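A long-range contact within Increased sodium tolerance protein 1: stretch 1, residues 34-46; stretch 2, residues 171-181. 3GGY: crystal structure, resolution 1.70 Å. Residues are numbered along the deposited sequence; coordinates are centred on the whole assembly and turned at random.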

# COMPACT_ATOMS: atom_id res chain seq x y z
N ALA A 34 7.51 1.14 12.47
CA ALA A 34 7.09 2.54 12.51
C ALA A 34 7.08 3.01 13.96
O ALA A 34 7.47 4.14 14.26
CB ALA A 34 5.69 2.68 11.90
N LYS A 35 6.66 2.14 14.87
CA LYS A 35 6.63 2.49 16.29
C LYS A 35 8.05 2.75 16.79
O LYS A 35 8.28 3.70 17.55
CB LYS A 35 5.98 1.37 17.10
CG LYS A 35 5.75 1.74 18.56
CD LYS A 35 4.85 0.73 19.24
CE LYS A 35 4.56 1.12 20.69
NZ LYS A 35 5.77 1.01 21.55
N GLN A 36 8.99 1.92 16.36
CA GLN A 36 10.38 2.08 16.77
C GLN A 36 10.94 3.39 16.21
O GLN A 36 11.73 4.06 16.87
CB GLN A 36 11.23 0.90 16.28
CG GLN A 36 12.73 1.05 16.57
CD GLN A 36 13.50 -0.24 16.36
OE1 GLN A 36 13.08 -1.30 16.82
NE2 GLN A 36 14.64 -0.16 15.68
N SER A 37 10.54 3.73 14.99
CA SER A 37 11.01 4.96 14.37
C SER A 37 10.56 6.18 15.15
O SER A 37 11.30 7.15 15.29
CB SER A 37 10.50 5.05 12.93
OG SER A 37 11.02 3.99 12.15
N ARG A 38 9.33 6.14 15.67
CA ARG A 38 8.80 7.24 16.45
C ARG A 38 9.61 7.42 17.73
O ARG A 38 9.92 8.54 18.12
CB ARG A 38 7.32 7.00 16.76
CG ARG A 38 6.41 7.21 15.54
CD ARG A 38 4.96 6.81 15.80
NE ARG A 38 4.12 7.13 14.65
CZ ARG A 38 3.54 8.31 14.45
NH1 ARG A 38 3.68 9.29 15.33
NH2 ARG A 38 2.83 8.52 13.35
N ARG A 39 9.98 6.31 18.36
CA ARG A 39 10.79 6.36 19.58
C ARG A 39 12.14 6.98 19.26
O ARG A 39 12.68 7.75 20.05
CB ARG A 39 11.05 4.96 20.13
CG ARG A 39 9.84 4.12 20.45
CD ARG A 39 10.29 2.76 20.94
NE ARG A 39 11.06 2.86 22.18
CZ ARG A 39 11.88 1.92 22.64
NH1 ARG A 39 12.05 0.79 21.96
NH2 ARG A 39 12.52 2.10 23.78
N GLN A 40 12.69 6.62 18.11
CA GLN A 40 13.99 7.12 17.70
C GLN A 40 13.96 8.61 17.36
O GLN A 40 14.95 9.31 17.57
CB GLN A 40 14.50 6.29 16.52
CG GLN A 40 14.59 4.80 16.88
CD GLN A 40 15.01 3.91 15.73
OE1 GLN A 40 14.47 4.00 14.63
NE2 GLN A 40 15.97 3.02 15.99
N VAL A 41 12.83 9.09 16.86
CA VAL A 41 12.70 10.52 16.56
C VAL A 41 12.72 11.25 17.90
O VAL A 41 13.34 12.29 18.04
CB VAL A 41 11.37 10.83 15.83
CG1 VAL A 41 11.12 12.34 15.80
CG2 VAL A 41 11.42 10.30 14.40
N ALA A 42 12.03 10.68 18.88
CA ALA A 42 11.98 11.29 20.21
C ALA A 42 13.38 11.39 20.79
O ALA A 42 13.73 12.40 21.41
CB ALA A 42 11.08 10.46 21.13
N GLN A 43 14.18 10.35 20.60
CA GLN A 43 15.55 10.33 21.11
C GLN A 43 16.40 11.39 20.41
O GLN A 43 17.27 12.00 21.03
CB GLN A 43 16.15 8.94 20.94
CG GLN A 43 17.52 8.75 21.58
CD GLN A 43 17.55 9.13 23.06
OE1 GLN A 43 16.62 8.84 23.81
NE2 GLN A 43 18.64 9.76 23.48
N LEU A 44 16.16 11.59 19.12
CA LEU A 44 16.89 12.60 18.36
C LEU A 44 16.55 13.98 18.91
O LEU A 44 17.42 14.85 19.01
CB LEU A 44 16.54 12.53 16.87
CG LEU A 44 17.09 11.33 16.11
CD1 LEU A 44 16.44 11.24 14.73
CD2 LEU A 44 18.60 11.45 15.99
N LEU A 45 15.29 14.18 19.27
CA LEU A 45 14.86 15.47 19.81
C LEU A 45 15.52 15.72 21.16
O LEU A 45 16.00 16.83 21.42
CB LEU A 45 13.34 15.51 19.95
CG LEU A 45 12.54 15.46 18.64
CD1 LEU A 45 11.05 15.34 18.95
CD2 LEU A 45 12.83 16.70 17.81
N LEU A 46 15.54 14.70 22.01
CA LEU A 46 16.15 14.83 23.33
C LEU A 46 17.63 15.20 23.25
O LEU A 46 18.17 15.81 24.18
CB LEU A 46 16.00 13.53 24.13
CG LEU A 46 14.58 13.09 24.50
CD1 LEU A 46 14.66 11.81 25.33
CD2 LEU A 46 13.88 14.19 25.29
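Stretch 2 171-181: LYLKEIAKTYD

Stretch 2 lies across stretch 1 almost at a right angle. Residues 34-46 are helical throughout, and stretch 2 is helical from 171 to 179; both helices begin earlier in the chain. The signed crossing angle is -91°, and the axes approach to 9.5 Å, a usual spacing for helices separated by medium-sized side chains. Tyr180 is the first residue to leave helical phi/psi (-104/17), and Asp181 follows with positive phi. The backbones come nearest where Arg38 CA stands 6.3 Å from Ile176 CA. Together the two stretches bury 537 Å², with no direct hydrogen bond between them, so packing and water carry the contact.

Along stretch 1, the first residue to touch is Lys35, whose carbonyl O is 3.6 Å from Tyr180 OH. Its aliphatic chain passes the same hydroxyl, with CG 4.3 Å from OH, while the charged end is free to remain in solvent.

Arg38 points toward stretch 2 and has more area covered there than any other residue of stretch 1. Its long side chain, m at chi1 and then extended, carries the guanidinium across the other helix, where NH2 is 3.3 Å from Tyr172 CE2 and NH1 is 3.7 Å from Ile176 CG1. Two waters serve the charge without requiring direct ion pairing: water 1 accepts from Arg38 NH1 (3.1 Å) and is hydrogen-bonded to Thr179 OG1 (2.9 Å), while water 2 accepts from Arg38 NH2 (3.0 Å) and donates to Glu175 OE1 (2.6 Å). Closer to the backbone, Arg38 O meets Ile176 CG2 at 3.4 Å.

Arg39 directs its CA-to-CB bond away overall, yet its CA lies over one face of the Tyr180 ring, 4.1 Å from the centroid, in a CH-pi contact. Its CG is 3.0 Å from Tyr180 OH. The broad aromatic ring thus packs along the helix surface while its hydroxyl reaches the exposed margin.

One turn beyond Arg38, the contact becomes apolar. Val41 CG1 touches Ile176 CD1 at 3.7 Å and Leu173 CD2 at 4.1 Å, so one methyl of a compact, branched side chain meets two apolar neighbours. Ala42, with only a methyl group, lets stretch 2 come close: its CB is 3.8 Å from Tyr180 CB and 4.1 Å from Ile176 CG2. Finally, Leu45, one turn after Val41, reaches Leu173, CD2 to CD2 at 4.3 Å, extending the buried hydrocarbon surface. Ile176, buried and pointing toward stretch 1, links these parts by touching Arg38, Val41 and Ala42.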

# COMPACT_ATOMS: atom_id res chain seq x y z
N LEU A 171 3.32 18.51 12.63
CA LEU A 171 2.26 17.80 13.32
C LEU A 171 2.79 16.47 13.85
O LEU A 171 2.51 16.10 14.99
CB LEU A 171 1.07 17.56 12.38
CG LEU A 171 -0.12 16.83 13.00
CD1 LEU A 171 -0.66 17.64 14.17
CD2 LEU A 171 -1.20 16.62 11.94
N TYR A 172 3.56 15.76 13.03
CA TYR A 172 4.13 14.49 13.47
C TYR A 172 5.07 14.68 14.66
O TYR A 172 5.07 13.88 15.61
CB TYR A 172 4.90 13.82 12.33
CG TYR A 172 4.13 12.74 11.61
CD1 TYR A 172 2.93 13.02 10.97
CD2 TYR A 172 4.60 11.43 11.58
CE1 TYR A 172 2.21 12.02 10.31
CE2 TYR A 172 3.89 10.42 10.93
CZ TYR A 172 2.70 10.72 10.30
OH TYR A 172 1.99 9.73 9.67
N LEU A 173 5.87 15.73 14.61
CA LEU A 173 6.80 16.01 15.70
C LEU A 173 6.03 16.25 17.00
O LEU A 173 6.40 15.73 18.05
CB LEU A 173 7.66 17.23 15.37
CG LEU A 173 8.69 16.98 14.26
CD1 LEU A 173 9.27 18.30 13.77
CD2 LEU A 173 9.79 16.07 14.80
N LYS A 174 4.95 17.02 16.91
CA LYS A 174 4.14 17.32 18.08
C LYS A 174 3.46 16.06 18.64
O LYS A 174 3.36 15.89 19.85
CB LYS A 174 3.08 18.37 17.74
CG LYS A 174 3.66 19.72 17.38
CD LYS A 174 2.56 20.72 17.06
CE LYS A 174 3.15 22.06 16.62
NZ LYS A 174 2.08 23.05 16.29
N GLU A 175 3.00 15.18 17.76
CA GLU A 175 2.34 13.97 18.24
C GLU A 175 3.37 13.01 18.84
O GLU A 175 3.08 12.31 19.81
CB GLU A 175 1.54 13.32 17.10
CG GLU A 175 0.54 14.30 16.48
CD GLU A 175 -0.44 13.66 15.51
OE1 GLU A 175 -0.06 12.69 14.82
OE2 GLU A 175 -1.58 14.15 15.42
N ILE A 176 4.57 12.98 18.28
CA ILE A 176 5.61 12.12 18.84
C ILE A 176 6.02 12.68 20.20
O ILE A 176 6.30 11.93 21.13
CB ILE A 176 6.85 12.06 17.91
CG1 ILE A 176 6.49 11.28 16.63
CG2 ILE A 176 8.02 11.37 18.61
CD1 ILE A 176 7.57 11.33 15.57
N ALA A 177 6.05 14.00 20.32
CA ALA A 177 6.41 14.62 21.59
C ALA A 177 5.39 14.27 22.67
O ALA A 177 5.75 14.08 23.83
CB ALA A 177 6.52 16.13 21.43
N LYS A 178 4.12 14.19 22.30
CA LYS A 178 3.10 13.84 23.28
C LYS A 178 3.26 12.40 23.72
O LYS A 178 3.25 12.09 24.91
CB LYS A 178 1.69 14.05 22.73
CG LYS A 178 0.62 13.76 23.78
CD LYS A 178 -0.78 14.07 23.30
CE LYS A 178 -1.78 13.86 24.42
NZ LYS A 178 -3.16 14.20 23.99
N THR A 179 3.42 11.50 22.75
CA THR A 179 3.58 10.09 23.05
C THR A 179 4.73 9.80 24.00
O THR A 179 4.60 9.00 24.93
CB THR A 179 3.80 9.26 21.76
OG1 THR A 179 2.63 9.36 20.94
CG2 THR A 179 4.04 7.80 22.10
N TYR A 180 5.86 10.45 23.77
CA TYR A 180 7.05 10.21 24.57
C TYR A 180 7.42 11.25 25.62
O TYR A 180 8.55 11.25 26.12
CB TYR A 180 8.23 9.97 23.63
CG TYR A 180 8.01 8.76 22.76
CD1 TYR A 180 8.15 7.47 23.28
CD2 TYR A 180 7.57 8.89 21.44
CE1 TYR A 180 7.86 6.35 22.52
CE2 TYR A 180 7.28 7.77 20.67
CZ TYR A 180 7.42 6.51 21.21
OH TYR A 180 7.10 5.39 20.47
N ASP A 181 6.48 12.12 25.97
CA ASP A 181 6.70 13.16 26.97
C ASP A 181 7.97 13.97 26.72
O ASP A 181 8.69 14.30 27.67
CB ASP A 181 6.77 12.55 28.37
CG ASP A 181 5.52 11.78 28.74
OD1 ASP A 181 4.42 12.36 28.61
OD2 ASP A 181 5.64 10.61 29.15
O HOH W 1 3.89 8.83 18.39
O HOH W 2 1.98 11.39 13.75